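Local coordinates for protein putative short-chain dehydrogenase/reductase (Burkholderia xenovorans, PDB 5K9Z) that probably acts as an NAD- or NADP-dependent oxidoreductase on CH-OH groups, as a member of the short-chain dehydrogenase/reductase family, at residues C[97-105]-C[156-164]. Numbering follows the deposited sequence. Where two conformers were deposited one is given.
Sequences GFVGAYGSI and LGPHAYTSA
With CG1 of V99 anti to the backbone N (chi1 -179°) and CG of Y161 likewise anti to its own N (chi1 -168°), the valine methyl is set over the rim of the tyrosine ring, near CD1. V99 CG1 lies 3.9 Å from P158 CG and touches Y161 CD1 more loosely. The carbonyls of F98 and V99 both approach the tyrosine ring at its edge, F98 O lying in the ring plane at 3.6 Å from CE1. P158, at the N-cap position, presses its CB to 3.1 Å from A101 O, while its CG packs against CB of Y102. At the far end, CB of I105 reaches CD2 of H159 obliquely at 3.5 Å, and its CD1 hangs over the rim of one imidazole face.

No direct hydrogen bond joins the two segments; three waters do so instead, meeting the first N-H groups of the helix, which have no preceding turn to bond to. One water donates to V99 O and A101 O and weakly accepts from Y161 N. A second accepts from A160 N at 2.9 Å and donates weakly to A101 O; a third links H159 N to G103 O. P158 O receives both N and OG1 of T162, the hydroxyl from above the carbonyl plane.

Y161 is the tyrosine of the family's Tyr-x-x-x-Lys motif and, as in relatives, probably the catalytic one; segment 97-105 runs along its ring edge, beside the probable active site. In this Rossmann-fold subunit the loop following strand 91-94 crosses the N-terminus of helix 159-179. Helix 110-138 meets F98, A160 and Y161, and M198 of helix 195-199 covers V99, P158 and Y161. Strand 100-102 pairs antiparallel with a strand of the second subunit, whose H266 stacks on H159, extending the contact across the dimer interface.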
loop_
_atom_site.group_PDB
_atom_site.type_symbol
_atom_site.label_atom_id
_atom_site.label_comp_id
_atom_site.label_asym_id
_atom_site.label_seq_id
_atom_site.Cartn_x
_atom_site.Cartn_y
_atom_site.Cartn_z
ATOM N N GLY C 97 -6.334 -3.882 22.775
ATOM C CA GLY C 97 -5.596 -2.677 23.106
ATOM C C GLY C 97 -4.243 -3.073 23.648
ATOM O O GLY C 97 -4.048 -3.126 24.867
ATOM N N PHE C 98 -3.318 -3.410 22.756
ATOM C CA PHE C 98 -2.107 -4.117 23.154
ATOM C C PHE C 98 -1.031 -3.850 22.112
ATOM O O PHE C 98 -1.325 -3.844 20.916
ATOM C CB PHE C 98 -2.372 -5.625 23.276
ATOM C CG PHE C 98 -1.165 -6.426 23.685
ATOM C CD1 PHE C 98 -0.845 -6.593 25.024
ATOM C CD2 PHE C 98 -0.345 -7.010 22.731
ATOM C CE1 PHE C 98 0.269 -7.351 25.410
ATOM C CE2 PHE C 98 0.776 -7.752 23.111
ATOM C CZ PHE C 98 1.083 -7.921 24.442
ATOM N N VAL C 99 0.205 -3.630 22.563
ATOM C CA VAL C 99 1.319 -3.326 21.669
ATOM C C VAL C 99 2.416 -4.383 21.755
ATOM O O VAL C 99 2.863 -4.916 20.727
ATOM C CB VAL C 99 1.901 -1.917 21.949
ATOM C CG1 VAL C 99 3.053 -1.626 20.991
ATOM C CG2 VAL C 99 0.820 -0.866 21.812
ATOM N N GLY C 100 2.913 -4.644 22.965
ATOM C CA GLY C 100 3.897 -5.698 23.183
ATOM C C GLY C 100 5.331 -5.234 22.965
ATOM O O GLY C 100 5.740 -4.162 23.449
ATOM N N ALA C 101 6.095 -6.041 22.238
ATOM C CA ALA C 101 7.525 -5.801 22.114
ATOM C C ALA C 101 7.812 -4.543 21.308
ATOM O O ALA C 101 7.165 -4.268 20.290
ATOM C CB ALA C 101 8.196 -7.003 21.454
ATOM N N TYR C 102 8.795 -3.772 21.751
ATOM C CA TYR C 102 9.228 -2.619 20.972
ATOM C C TYR C 102 10.735 -2.488 21.147
ATOM O O TYR C 102 11.354 -3.203 21.949
ATOM C CB TYR C 102 8.524 -1.307 21.391
ATOM C CG TYR C 102 9.033 -0.859 22.717
ATOM C CD1 TYR C 102 8.597 -1.475 23.883
ATOM C CD2 TYR C 102 10.033 0.118 22.803
ATOM C CE1 TYR C 102 9.115 -1.115 25.120
ATOM C CE2 TYR C 102 10.566 0.481 24.039
ATOM C CZ TYR C 102 10.101 -0.152 25.196
ATOM O OH TYR C 102 10.616 0.184 26.439
ATOM N N GLY C 103 11.327 -1.572 20.391
ATOM C CA GLY C 103 12.754 -1.341 20.480
ATOM C C GLY C 103 13.485 -2.161 19.445
ATOM O O GLY C 103 12.882 -2.800 18.583
ATOM N N SER C 104 14.807 -2.186 19.568
ATOM C CA SER C 104 15.649 -2.695 18.495
ATOM C C SER C 104 15.445 -4.190 18.273
ATOM O O SER C 104 15.376 -4.981 19.220
ATOM C CB SER C 104 17.119 -2.416 18.790
ATOM O OG SER C 104 17.933 -2.984 17.775
ATOM N N ILE C 105 15.380 -4.575 16.996
ATOM C CA ILE C 105 15.233 -5.980 16.655
ATOM C C ILE C 105 16.456 -6.778 17.073
ATOM O O ILE C 105 16.339 -7.974 17.344
ATOM C CB ILE C 105 14.937 -6.126 15.148
ATOM C CG1 ILE C 105 14.319 -7.499 14.850
ATOM C CG2 ILE C 105 16.209 -5.926 14.314
ATOM C CD1 ILE C 105 13.777 -7.622 13.444
ATOM N N LEU C 156 5.505 2.519 11.145
ATOM C CA LEU C 156 4.360 3.048 11.880
ATOM C C LEU C 156 4.119 2.349 13.216
ATOM O O LEU C 156 3.168 2.696 13.925
ATOM C CB LEU C 156 3.099 2.982 10.995
ATOM C CG LEU C 156 3.125 3.912 9.770
ATOM C CD1 LEU C 156 1.865 3.828 8.913
ATOM C CD2 LEU C 156 3.373 5.350 10.220
ATOM N N GLY C 157 4.887 1.323 13.537
ATOM C CA GLY C 157 4.786 0.662 14.825
ATOM C C GLY C 157 6.004 -0.197 15.064
ATOM O O GLY C 157 6.903 -0.278 14.218
ATOM N N PRO C 158 6.076 -0.828 16.238
ATOM C CA PRO C 158 7.183 -1.744 16.535
ATOM C C PRO C 158 7.224 -2.925 15.574
ATOM O O PRO C 158 6.274 -3.199 14.840
ATOM C CB PRO C 158 6.886 -2.213 17.967
ATOM C CG PRO C 158 6.016 -1.137 18.544
ATOM C CD PRO C 158 5.194 -0.625 17.397
ATOM N N HIS C 159 8.350 -3.654 15.607
ATOM C CA HIS C 159 8.556 -4.731 14.640
ATOM C C HIS C 159 7.526 -5.837 14.809
ATOM O O HIS C 159 6.913 -6.277 13.834
ATOM C CB HIS C 159 9.960 -5.314 14.763
ATOM C CG HIS C 159 11.046 -4.347 14.425
ATOM N ND1 HIS C 159 11.067 -3.635 13.244
ATOM C CD2 HIS C 159 12.154 -3.978 15.110
ATOM C CE1 HIS C 159 12.137 -2.859 13.220
ATOM N NE2 HIS C 159 12.817 -3.053 14.337
ATOM N N ALA C 160 7.343 -6.328 16.035
ATOM C CA ALA C 160 6.387 -7.419 16.221
ATOM C C ALA C 160 4.977 -6.950 15.915
ATOM O O ALA C 160 4.206 -7.654 15.248
ATOM C CB ALA C 160 6.470 -7.970 17.643
ATOM N N TYR C 161 4.632 -5.754 16.391
ATOM C CA TYR C 161 3.350 -5.144 16.070
ATOM C C TYR C 161 3.133 -5.085 14.568
ATOM O O TYR C 161 2.105 -5.540 14.058
ATOM C CB TYR C 161 3.308 -3.738 16.655
ATOM C CG TYR C 161 1.966 -3.058 16.665
ATOM C CD1 TYR C 161 1.064 -3.292 17.705
ATOM C CD2 TYR C 161 1.631 -2.102 15.697
ATOM C CE1 TYR C 161 -0.142 -2.633 17.764
ATOM C CE2 TYR C 161 0.421 -1.419 15.756
ATOM C CZ TYR C 161 -0.462 -1.700 16.783
ATOM O OH TYR C 161 -1.662 -1.045 16.840
ATOM N N THR C 162 4.126 -4.575 13.835
ATOM C CA THR C 162 3.960 -4.414 12.397
ATOM C C THR C 162 3.789 -5.773 11.711
ATOM O O THR C 162 2.928 -5.931 10.839
ATOM C CB THR C 162 5.156 -3.648 11.828
ATOM O OG1 THR C 162 5.228 -2.320 12.405
ATOM C CG2 THR C 162 5.068 -3.556 10.321
ATOM N N SER C 163 4.589 -6.771 12.102
ATOM C CA SER C 163 4.476 -8.085 11.481
ATOM C C SER C 163 3.118 -8.714 11.780
ATOM O O SER C 163 2.455 -9.262 10.882
ATOM C CB SER C 163 5.620 -8.968 11.973
ATOM O OG SER C 163 5.640 -10.220 11.334
ATOM N N ALA C 164 2.697 -8.659 13.045
ATOM C CA ALA C 164 1.402 -9.207 13.448
ATOM C C ALA C 164 0.260 -8.550 12.681
ATOM O O ALA C 164 -0.659 -9.230 12.218
ATOM C CB ALA C 164 1.199 -9.008 14.951
HETATM O O HOH W 1 4.936 -5.107 19.143
HETATM O O HOH W 2 8.880 -5.337 18.222
HETATM O O HOH W 3 10.406 -2.142 17.316
#